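Local coordinates for protein glutathione s-transferase S2 (PDB 5H5L) that probably conjugates glutathione to electrophilic substrates as a dimeric sigma-class transferase and acts as a glutathione-requiring prostaglandin D synthase, at residues D93-F98 against I157-F162; K183-P188 against A192-R197; I102-R107 against K115-T120. One frame throughout, in Å; residues are numbered along the deposited sequence.

Contact 1 (D93-F98 against I157-F162); sequences DTFNDF and ISILEF. With GSH (glutathione), chain C.
Phe95 meets Ile159 and Leu160 by apolar packing alone, in a buried contact near the centre of the chain, within the all-helical domain of this glutathione transferase, where helix 82-106 faces helix 151-164. The ring presents its outer rim. CZ of Phe95 lies 3.6 Å from CG2 of Ile159, and Ile159 CB sits in the ring plane at the edge, so the branched carbon blocks the ring end-on. On the neighbouring ring corner, CE1 of Phe95 touches CD2 of Leu160 at 3.8 Å, again near the plane. Two aliphatic groups one residue apart on helix 151-164 therefore close round the far end of one ring. The torsion of Phe95 explains the reach: CG stands anti to the backbone N (chi1 178°), which carries the ring out toward helix 151-164, although the nearest CA atoms, of Phe95 and Ile159, are 9.8 Å apart. Phe156 meets the same ring edge-to-face, and Phe133 of helix 111-139 also packs on it.

The polar interactions lie on another side of helix 82-106. There the carboxylate of Asp97 accepts from the amino group of a glutathione through both oxygens: N1 of the ligand donates to OD1 and OD2 of Asp97, each at 3.0 Å. That glutathione is held mainly by the second subunit, whose Gln63 also bonds Asp97 OD2.

The chemistry thus divides one helix: a buried hydrocarbon side packs against helix 151-164, and a carboxylate side probably offsets the positive charge of the ligand's amino group across the dimer interface.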
loop_
_atom_site.group_PDB
_atom_site.type_symbol
_atom_site.label_atom_id
_atom_site.label_comp_id
_atom_site.label_asym_id
_atom_site.label_seq_id
_atom_site.Cartn_x
_atom_site.Cartn_y
_atom_site.Cartn_z
ATOM N N ASP B 93 1.620 2.265 -5.259
ATOM C CA ASP B 93 2.393 1.669 -4.189
ATOM C C ASP B 93 3.813 2.242 -4.188
ATOM O O ASP B 93 4.392 2.494 -3.133
ATOM C CB ASP B 93 2.428 0.143 -4.321
ATOM C CG ASP B 93 1.167 -0.555 -3.707
ATOM O OD1 ASP B 93 0.267 0.115 -3.189
ATOM O OD2 ASP B 93 1.108 -1.800 -3.734
ATOM N N THR B 94 4.370 2.488 -5.369
ATOM C CA THR B 94 5.682 3.105 -5.451
ATOM C C THR B 94 5.642 4.532 -4.920
ATOM O O THR B 94 6.529 4.940 -4.167
ATOM C CB THR B 94 6.168 3.037 -6.898
ATOM O OG1 THR B 94 6.394 1.654 -7.200
ATOM C CG2 THR B 94 7.459 3.801 -7.093
ATOM N N PHE B 95 4.620 5.302 -5.295
ATOM C CA PHE B 95 4.434 6.632 -4.733
ATOM C C PHE B 95 4.339 6.563 -3.211
ATOM O O PHE B 95 4.878 7.415 -2.499
ATOM C CB PHE B 95 3.174 7.273 -5.315
ATOM C CG PHE B 95 2.871 8.619 -4.772
ATOM C CD1 PHE B 95 3.741 9.664 -4.963
ATOM C CD2 PHE B 95 1.683 8.856 -4.103
ATOM C CE1 PHE B 95 3.454 10.897 -4.477
ATOM C CE2 PHE B 95 1.382 10.119 -3.601
ATOM C CZ PHE B 95 2.249 11.133 -3.792
ATOM N N ASN B 96 3.673 5.536 -2.687
ATOM C CA ASN B 96 3.542 5.466 -1.231
ATOM C C ASN B 96 4.876 5.107 -0.580
ATOM O O ASN B 96 5.164 5.601 0.507
ATOM C CB ASN B 96 2.441 4.488 -0.838
ATOM C CG ASN B 96 1.027 5.059 -1.103
ATOM O OD1 ASN B 96 0.824 6.268 -1.151
ATOM N ND2 ASN B 96 0.072 4.186 -1.278
ATOM N N ASP B 97 5.723 4.319 -1.257
ATOM C CA ASP B 97 7.080 4.098 -0.781
ATOM C C ASP B 97 7.829 5.421 -0.723
ATOM O O ASP B 97 8.508 5.720 0.263
ATOM C CB ASP B 97 7.832 3.146 -1.707
ATOM C CG ASP B 97 7.461 1.705 -1.519
ATOM O OD1 ASP B 97 6.851 1.357 -0.487
ATOM O OD2 ASP B 97 7.798 0.909 -2.428
ATOM N N PHE B 98 7.701 6.236 -1.773
ATOM C CA PHE B 98 8.305 7.571 -1.763
ATOM C C PHE B 98 7.824 8.365 -0.573
ATOM O O PHE B 98 8.625 8.934 0.182
ATOM C CB PHE B 98 7.965 8.347 -3.025
ATOM C CG PHE B 98 8.164 9.839 -2.880
ATOM C CD1 PHE B 98 9.443 10.372 -2.802
ATOM C CD2 PHE B 98 7.095 10.694 -2.793
ATOM C CE1 PHE B 98 9.637 11.748 -2.669
ATOM C CE2 PHE B 98 7.277 12.059 -2.660
ATOM C CZ PHE B 98 8.566 12.585 -2.593
ATOM N N ILE B 157 -1.839 13.481 -7.397
ATOM C CA ILE B 157 -1.878 14.954 -7.460
ATOM C C ILE B 157 -2.414 15.561 -6.174
ATOM O O ILE B 157 -1.897 16.575 -5.689
ATOM C CB ILE B 157 -2.706 15.407 -8.686
ATOM C CG1 ILE B 157 -2.063 14.975 -9.987
ATOM C CG2 ILE B 157 -2.815 16.927 -8.723
ATOM C CD1 ILE B 157 -0.587 15.335 -10.076
ATOM N N SER B 158 -3.437 14.947 -5.568
ATOM C CA SER B 158 -3.960 15.520 -4.332
ATOM C C SER B 158 -2.899 15.520 -3.250
ATOM O O SER B 158 -2.785 16.487 -2.490
ATOM C CB SER B 158 -5.214 14.764 -3.877
ATOM O OG SER B 158 -4.864 13.463 -3.453
ATOM N N ILE B 159 -2.078 14.458 -3.182
ATOM C CA ILE B 159 -1.042 14.398 -2.166
ATOM C C ILE B 159 0.154 15.273 -2.548
ATOM O O ILE B 159 0.744 15.927 -1.685
ATOM C CB ILE B 159 -0.661 12.924 -1.911
ATOM C CG1 ILE B 159 -1.852 12.235 -1.203
ATOM C CG2 ILE B 159 0.590 12.804 -1.084
ATOM C CD1 ILE B 159 -1.716 10.766 -0.995
ATOM N N LEU B 160 0.527 15.332 -3.829
ATOM C CA LEU B 160 1.615 16.235 -4.230
ATOM C C LEU B 160 1.277 17.695 -3.925
ATOM O O LEU B 160 2.154 18.482 -3.549
ATOM C CB LEU B 160 1.927 16.080 -5.713
ATOM C CG LEU B 160 2.671 14.826 -6.133
ATOM C CD1 LEU B 160 3.017 14.905 -7.584
ATOM C CD2 LEU B 160 3.933 14.595 -5.318
ATOM N N GLU B 161 0.012 18.071 -4.091
ATOM C CA GLU B 161 -0.423 19.420 -3.748
ATOM C C GLU B 161 -0.092 19.734 -2.298
ATOM O O GLU B 161 0.393 20.820 -1.976
ATOM C CB GLU B 161 -1.922 19.538 -4.028
ATOM C CG GLU B 161 -2.630 20.653 -3.303
ATOM C CD GLU B 161 -4.066 20.753 -3.743
ATOM O OE1 GLU B 161 -4.963 20.466 -2.925
ATOM O OE2 GLU B 161 -4.288 21.073 -4.928
ATOM N N PHE B 162 -0.300 18.774 -1.413
ATOM C CA PHE B 162 0.096 18.967 -0.035
ATOM C C PHE B 162 1.584 19.257 0.072
ATOM O O PHE B 162 2.001 20.099 0.866
ATOM C CB PHE B 162 -0.278 17.732 0.780
ATOM C CG PHE B 162 -0.038 17.877 2.252
ATOM C CD1 PHE B 162 -1.011 18.430 3.062
ATOM C CD2 PHE B 162 1.158 17.457 2.830
ATOM C CE1 PHE B 162 -0.803 18.563 4.432
ATOM C CE2 PHE B 162 1.370 17.588 4.189
ATOM C CZ PHE B 162 0.382 18.140 4.992
HETATM N N1 GSH C . 6.576 -1.546 -1.157
HETATM C CA1 GSH C . 7.576 -2.467 -1.674
HETATM C C1 GSH C . 6.961 -3.841 -1.932
HETATM O O11 GSH C . 7.395 -4.624 -2.831
HETATM O O12 GSH C . 6.021 -4.175 -1.162
HETATM C CB1 GSH C . 8.649 -2.682 -0.572
HETATM C CG1 GSH C . 9.822 -3.389 -1.228
HETATM C CD1 GSH C . 11.011 -3.435 -0.236
HETATM O OE1 GSH C . 10.996 -2.862 0.795
HETATM N N2 GSH C . 12.121 -4.261 -0.688
HETATM C CA2 GSH C . 13.317 -4.468 0.099
HETATM C C2 GSH C . 14.550 -4.200 -0.760
HETATM O O2 GSH C . 14.538 -4.341 -1.935
HETATM C CB2 GSH C . 13.386 -5.942 0.430
HETATM S SG2 GSH C . 11.939 -6.591 1.295
HETATM N N3 GSH C . 15.765 -3.846 -0.048
HETATM C CA3 GSH C . 17.017 -3.654 -0.751
HETATM C C3 GSH C . 17.293 -2.187 -0.968
HETATM O O31 GSH C . 18.410 -1.890 -1.453
HETATM O O32 GSH C . 16.432 -1.317 -0.668
#

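Contact 2 (K183-P188 against A192-R197); sequences KVVNLP and AWIEKR
Ile194 and Val185 are brought together by the first torsion of the isoleucine: CG1 stands beside the backbone N and anti to the carbonyl carbon (chi1 -69°), and the nearly extended second torsion sends CD1 out to Val185. The two residues flank a tight turn joining two consecutive helices of the all-helical C-terminal domain of the transferase fold, where helix 175-185 is followed closely by helix 188-196.

The apolar part of the contact is small. CD1 of Ile194 approaches CB of Val185 to 3.8 Å, and the same methyl stands 4.1 Å from CG1 of Val185, the two side chains meeting at a slant. CD1 of Ile194 also comes near the backbone O of Val185, so the methyl meets main chain as well as side chain.

The polar part is main chain. Leu187 occupies the N-cap position of helix 188-196, and Pro188 opens its first turn, where a proline fits because its nitrogen has no hydrogen to donate. Beyond the turn, Arg197 leaves the helical path, and its CB lies over one face of the Trp193 ring, toward the rim; its guanidinium turns a face to Ile194 CG1 while NH1 of Arg197 forms a salt bridge with Glu16. NE1 of Trp193 donates to the same carboxylate oxygen, OE2 of Glu16, so the tryptophan and the arginine are both fastened to helix 15-25.

Within the first turns, N of Ala192 donates to O of Pro188 at 2.8 Å, nearly straight at 173°, with the nitrogen tilted 20° from the carbonyl plane.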
loop_
_atom_site.group_PDB
_atom_site.type_symbol
_atom_site.label_atom_id
_atom_site.label_comp_id
_atom_site.label_asym_id
_atom_site.label_seq_id
_atom_site.Cartn_x
_atom_site.Cartn_y
_atom_site.Cartn_z
ATOM N N LYS B 183 -3.913 19.257 -15.218
ATOM C CA LYS B 183 -5.051 18.551 -15.797
ATOM C C LYS B 183 -6.016 18.062 -14.718
ATOM O O LYS B 183 -7.234 18.179 -14.863
ATOM C CB LYS B 183 -4.503 17.401 -16.634
ATOM C CG LYS B 183 -5.469 16.462 -17.227
ATOM C CD LYS B 183 -4.895 15.848 -18.506
ATOM C CE LYS B 183 -3.503 15.241 -18.341
ATOM N NZ LYS B 183 -2.875 14.885 -19.665
ATOM N N VAL B 184 -5.500 17.547 -13.611
ATOM C CA VAL B 184 -6.384 16.967 -12.606
ATOM C C VAL B 184 -7.111 18.065 -11.862
ATOM O O VAL B 184 -8.327 17.997 -11.660
ATOM C CB VAL B 184 -5.600 16.054 -11.644
ATOM C CG1 VAL B 184 -6.442 15.765 -10.418
ATOM C CG2 VAL B 184 -5.219 14.740 -12.357
ATOM N N VAL B 185 -6.395 19.104 -11.451
ATOM C CA VAL B 185 -7.056 20.131 -10.655
ATOM C C VAL B 185 -8.061 20.941 -11.448
ATOM O O VAL B 185 -8.803 21.733 -10.840
ATOM C CB VAL B 185 -6.080 21.113 -9.990
ATOM C CG1 VAL B 185 -5.097 20.360 -9.162
ATOM C CG2 VAL B 185 -5.374 22.001 -11.054
ATOM N N ASN B 186 -8.129 20.741 -12.772
ATOM C CA ASN B 186 -9.116 21.401 -13.614
ATOM C C ASN B 186 -10.244 20.486 -14.047
ATOM O O ASN B 186 -11.156 20.940 -14.745
ATOM C CB ASN B 186 -8.439 22.014 -14.844
ATOM C CG ASN B 186 -7.812 23.365 -14.520
ATOM O OD1 ASN B 186 -8.522 24.333 -14.226
ATOM N ND2 ASN B 186 -6.477 23.424 -14.519
ATOM N N LEU B 187 -10.227 19.224 -13.644
ATOM C CA LEU B 187 -11.434 18.420 -13.745
ATOM C C LEU B 187 -12.553 19.170 -13.032
ATOM O O LEU B 187 -12.345 19.655 -11.909
ATOM C CB LEU B 187 -11.211 17.028 -13.140
ATOM C CG LEU B 187 -10.164 16.218 -13.919
ATOM C CD1 LEU B 187 -9.676 14.911 -13.186
ATOM C CD2 LEU B 187 -10.702 15.882 -15.302
ATOM N N PRO B 188 -13.719 19.347 -13.662
ATOM C CA PRO B 188 -14.695 20.321 -13.137
ATOM C C PRO B 188 -15.060 20.078 -11.687
ATOM O O PRO B 188 -15.051 21.007 -10.866
ATOM C CB PRO B 188 -15.893 20.137 -14.075
ATOM C CG PRO B 188 -15.349 19.584 -15.297
ATOM C CD PRO B 188 -14.146 18.783 -14.953
ATOM N N ALA B 192 -14.200 22.539 -8.675
ATOM C CA ALA B 192 -15.226 22.997 -7.749
ATOM C C ALA B 192 -14.830 22.735 -6.306
ATOM O O ALA B 192 -14.901 23.627 -5.452
ATOM C CB ALA B 192 -16.549 22.304 -8.067
ATOM N N TRP B 193 -14.431 21.493 -6.004
ATOM C CA TRP B 193 -14.074 21.168 -4.629
ATOM C C TRP B 193 -12.958 22.063 -4.141
ATOM O O TRP B 193 -12.987 22.553 -3.010
ATOM C CB TRP B 193 -13.655 19.691 -4.500
ATOM C CG TRP B 193 -13.033 19.495 -3.187
ATOM C CD1 TRP B 193 -11.711 19.444 -2.902
ATOM C CD2 TRP B 193 -13.719 19.407 -1.946
ATOM N NE1 TRP B 193 -11.523 19.313 -1.553
ATOM C CE2 TRP B 193 -12.748 19.277 -0.942
ATOM C CE3 TRP B 193 -15.068 19.423 -1.585
ATOM C CZ2 TRP B 193 -13.081 19.175 0.404
ATOM C CZ3 TRP B 193 -15.393 19.300 -0.257
ATOM C CH2 TRP B 193 -14.405 19.187 0.723
ATOM N N ILE B 194 -11.955 22.275 -4.979
ATOM C CA ILE B 194 -10.833 23.117 -4.596
ATOM C C ILE B 194 -11.322 24.527 -4.298
ATOM O O ILE B 194 -10.846 25.178 -3.363
ATOM C CB ILE B 194 -9.772 23.094 -5.713
ATOM C CG1 ILE B 194 -9.111 21.699 -5.775
ATOM C CG2 ILE B 194 -8.750 24.203 -5.503
ATOM C CD1 ILE B 194 -8.412 21.431 -7.055
ATOM N N GLU B 195 -12.286 25.011 -5.079
ATOM C CA GLU B 195 -12.779 26.370 -4.889
ATOM C C GLU B 195 -13.580 26.488 -3.600
ATOM O O GLU B 195 -13.427 27.465 -2.857
ATOM C CB GLU B 195 -13.637 26.792 -6.081
ATOM C CG GLU B 195 -12.856 27.084 -7.343
ATOM C CD GLU B 195 -13.760 27.131 -8.560
ATOM O OE1 GLU B 195 -14.983 26.930 -8.386
ATOM O OE2 GLU B 195 -13.250 27.347 -9.683
ATOM N N LYS B 196 -14.441 25.509 -3.318
ATOM C CA LYS B 196 -15.315 25.607 -2.160
ATOM C C LYS B 196 -14.705 25.012 -0.901
ATOM O O LYS B 196 -15.193 25.301 0.198
ATOM C CB LYS B 196 -16.669 24.946 -2.458
ATOM C CG LYS B 196 -16.786 23.438 -2.173
ATOM C CD LYS B 196 -18.230 22.997 -2.116
ATOM C CE LYS B 196 -18.353 21.607 -1.510
ATOM N NZ LYS B 196 -19.748 21.283 -1.087
ATOM N N ARG B 197 -13.644 24.216 -1.017
ATOM C CA ARG B 197 -13.144 23.512 0.154
ATOM C C ARG B 197 -12.673 24.517 1.204
ATOM O O ARG B 197 -12.283 25.642 0.870
ATOM C CB ARG B 197 -11.990 22.576 -0.205
ATOM C CG ARG B 197 -10.712 23.299 -0.635
ATOM C CD ARG B 197 -9.619 22.307 -1.042
ATOM N NE ARG B 197 -8.408 22.957 -1.544
ATOM C CZ ARG B 197 -7.353 22.299 -2.017
ATOM N NH1 ARG B 197 -7.360 20.967 -2.059
ATOM N NH2 ARG B 197 -6.292 22.965 -2.454
#

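Contact 3 (I102-R107 against K115-T120); sequences ISKWFR and KKLEET
Antiparallel helix packing at the protein surface joins Trp105 and Lys104, in the last turns of helix 82-106, to Leu117 and Glu118, near the start of helix 111-139. The local axes run at 158° to one another and approach to 9.3 Å. The CA atoms of Trp105 and Leu117 lie only 5.7 Å apart, evidence that the two backbones come close at this point.

The CB of Leu117 is directed toward helix 82-106, and CD1 of Leu117 touches CG of Lys104 at 3.9 Å. The lysine bends at its second torsion (chi2 95°), which brings CE back over the same leucine methyls; the contacts are made by CG and CE, the hydrocarbon part of the lysine, and the two side chains cross at about a right angle.

Trp105 meets the other helix with the pyrrole side of its indole. CB of Leu117 lies at the ring edge, near its plane, while CB of Glu118 comes obliquely to NE1 of Trp105 at 3.4 Å. Beside this packing runs a water bridge: NE1 of Trp105 donates to a water in the ring plane at 2.8 Å, and that water gives a weak hydrogen bond to OE1 of Glu118. The other carboxylate oxygen, OE2, accepts from NE1 of Trp167, whose ring also meets that of Trp105; Lys114 makes a cation-pi contact with the same indole. A leucine here lacks the indole N-H, and would probably let the bridging water and Glu118 shift and open a gap beside Trp167.

The arrangement is that of an antiparallel helical hairpin, here built from the first two long helices of the transferase C-terminal domain.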
loop_
_atom_site.group_PDB
_atom_site.type_symbol
_atom_site.label_atom_id
_atom_site.label_comp_id
_atom_site.label_asym_id
_atom_site.label_seq_id
_atom_site.Cartn_x
_atom_site.Cartn_y
_atom_site.Cartn_z
ATOM N N ILE B 102 8.841 11.231 3.196
ATOM C CA ILE B 102 8.283 12.457 3.734
ATOM C C ILE B 102 7.811 12.253 5.161
ATOM O O ILE B 102 7.914 13.166 5.989
ATOM C CB ILE B 102 7.157 12.985 2.833
ATOM C CG1 ILE B 102 7.694 13.219 1.431
ATOM C CG2 ILE B 102 6.596 14.290 3.398
ATOM C CD1 ILE B 102 6.621 13.561 0.447
ATOM N N SER B 103 7.278 11.065 5.478
ATOM C CA SER B 103 6.764 10.826 6.825
ATOM C C SER B 103 7.905 10.778 7.835
ATOM O O SER B 103 7.805 11.358 8.918
ATOM C CB SER B 103 5.948 9.527 6.862
ATOM O OG SER B 103 4.832 9.594 5.984
ATOM N N LYS B 104 8.994 10.090 7.493
ATOM C CA LYS B 104 10.183 10.077 8.341
ATOM C C LYS B 104 10.626 11.505 8.670
ATOM O O LYS B 104 10.856 11.850 9.835
ATOM C CB LYS B 104 11.295 9.293 7.639
ATOM C CG LYS B 104 12.723 9.427 8.208
ATOM C CD LYS B 104 13.087 8.319 9.179
ATOM C CE LYS B 104 14.374 8.641 9.942
ATOM N NZ LYS B 104 14.647 7.677 11.026
ATOM N N TRP B 105 10.735 12.352 7.647
ATOM C CA TRP B 105 11.141 13.728 7.869
ATOM C C TRP B 105 10.128 14.471 8.730
ATOM O O TRP B 105 10.506 15.268 9.594
ATOM C CB TRP B 105 11.319 14.428 6.530
ATOM C CG TRP B 105 11.421 15.911 6.670
ATOM C CD1 TRP B 105 12.538 16.631 7.006
ATOM C CD2 TRP B 105 10.371 16.866 6.481
ATOM N NE1 TRP B 105 12.240 17.967 7.052
ATOM C CE2 TRP B 105 10.921 18.142 6.730
ATOM C CE3 TRP B 105 9.021 16.769 6.133
ATOM C CZ2 TRP B 105 10.169 19.307 6.645
ATOM C CZ3 TRP B 105 8.276 17.925 6.047
ATOM C CH2 TRP B 105 8.851 19.180 6.300
ATOM N N PHE B 106 8.833 14.219 8.521
ATOM C CA PHE B 106 7.813 14.989 9.236
ATOM C C PHE B 106 7.812 14.666 10.721
ATOM O O PHE B 106 7.542 15.544 11.546
ATOM C CB PHE B 106 6.416 14.735 8.648
ATOM C CG PHE B 106 5.528 15.950 8.660
ATOM C CD1 PHE B 106 5.285 16.657 7.493
ATOM C CD2 PHE B 106 4.956 16.402 9.844
ATOM C CE1 PHE B 106 4.482 17.784 7.502
ATOM C CE2 PHE B 106 4.154 17.532 9.856
ATOM C CZ PHE B 106 3.916 18.222 8.685
ATOM N N ARG B 107 8.134 13.432 11.083
ATOM C CA ARG B 107 8.002 12.966 12.451
ATOM C C ARG B 107 9.312 13.034 13.216
ATOM O O ARG B 107 9.416 12.444 14.296
ATOM C CB ARG B 107 7.461 11.528 12.462
ATOM C CG ARG B 107 6.034 11.388 11.879
ATOM C CD ARG B 107 5.493 9.956 11.958
ATOM N NE ARG B 107 4.121 9.855 11.453
ATOM C CZ ARG B 107 3.026 10.131 12.164
ATOM N NH1 ARG B 107 1.822 10.004 11.607
ATOM N NH2 ARG B 107 3.123 10.537 13.430
ATOM N N LYS B 115 16.913 18.413 9.479
ATOM C CA LYS B 115 17.529 19.138 8.384
ATOM C C LYS B 115 18.308 18.191 7.490
ATOM O O LYS B 115 18.356 18.370 6.266
ATOM C CB LYS B 115 18.446 20.239 8.933
ATOM C CG LYS B 115 17.699 21.387 9.546
ATOM C CD LYS B 115 17.172 22.345 8.505
ATOM C CE LYS B 115 16.303 23.395 9.163
ATOM N NZ LYS B 115 15.830 24.458 8.251
ATOM N N LYS B 116 18.950 17.188 8.080
ATOM C CA LYS B 116 19.689 16.246 7.254
ATOM C C LYS B 116 18.731 15.392 6.428
ATOM O O LYS B 116 19.003 15.108 5.262
ATOM C CB LYS B 116 20.592 15.367 8.112
ATOM C CG LYS B 116 21.839 16.103 8.653
ATOM C CD LYS B 116 22.728 15.184 9.525
ATOM C CE LYS B 116 22.823 15.668 10.988
ATOM N NZ LYS B 116 22.900 14.541 11.985
ATOM N N LEU B 117 17.611 14.977 7.011
ATOM C CA LEU B 117 16.625 14.223 6.238
ATOM C C LEU B 117 16.101 15.055 5.081
ATOM O O LEU B 117 16.043 14.584 3.943
ATOM C CB LEU B 117 15.479 13.773 7.137
ATOM C CG LEU B 117 15.894 12.753 8.204
ATOM C CD1 LEU B 117 14.776 12.563 9.222
ATOM C CD2 LEU B 117 16.285 11.450 7.578
ATOM N N GLU B 118 15.745 16.314 5.348
ATOM C CA GLU B 118 15.227 17.183 4.295
ATOM C C GLU B 118 16.231 17.358 3.162
ATOM O O GLU B 118 15.843 17.397 1.989
ATOM C CB GLU B 118 14.843 18.537 4.876
ATOM C CG GLU B 118 14.345 19.529 3.836
ATOM C CD GLU B 118 14.194 20.937 4.372
ATOM O OE1 GLU B 118 14.961 21.327 5.279
ATOM O OE2 GLU B 118 13.311 21.662 3.868
ATOM N N GLU B 119 17.523 17.489 3.485
ATOM C CA GLU B 119 18.541 17.593 2.446
ATOM C C GLU B 119 18.565 16.337 1.583
ATOM O O GLU B 119 18.590 16.406 0.346
ATOM C CB GLU B 119 19.917 17.815 3.079
ATOM C CG GLU B 119 21.110 17.600 2.113
ATOM C CD GLU B 119 21.719 16.181 2.167
ATOM O OE1 GLU B 119 21.702 15.549 3.254
ATOM O OE2 GLU B 119 22.234 15.704 1.119
ATOM N N THR B 120 18.637 15.174 2.221
ATOM C CA THR B 120 18.609 13.928 1.454
ATOM C C THR B 120 17.322 13.837 0.641
ATOM O O THR B 120 17.346 13.509 -0.551
ATOM C CB THR B 120 18.750 12.740 2.401
ATOM O OG1 THR B 120 19.992 12.844 3.107
ATOM C CG2 THR B 120 18.698 11.401 1.642
HETATM O O HOH W 1 13.580 20.411 7.479
#

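All three contacts belong to the all-helical C-terminal domain. Contacts 1 and 3 share helix 82-106: contact 1 uses its middle and contact 3 its end, with centres 15 Å apart. In sequence, the hairpin of contact 3 falls between the two segments of contact 1, and contact 2 follows both. Contact 2 lies 18 Å from contact 1 yet touches it: OE1 of Glu161 and NH1 of Arg197 form a salt bridge of 2.6 Å, and Ile157 packs on Val184 and Val185. Contacts 2 and 3 lie 30 Å apart, on opposite sides of the chain's centre. The buried contact 1 thus sits between two surface contacts, linking the glutathione-facing helix to the C-terminal helices.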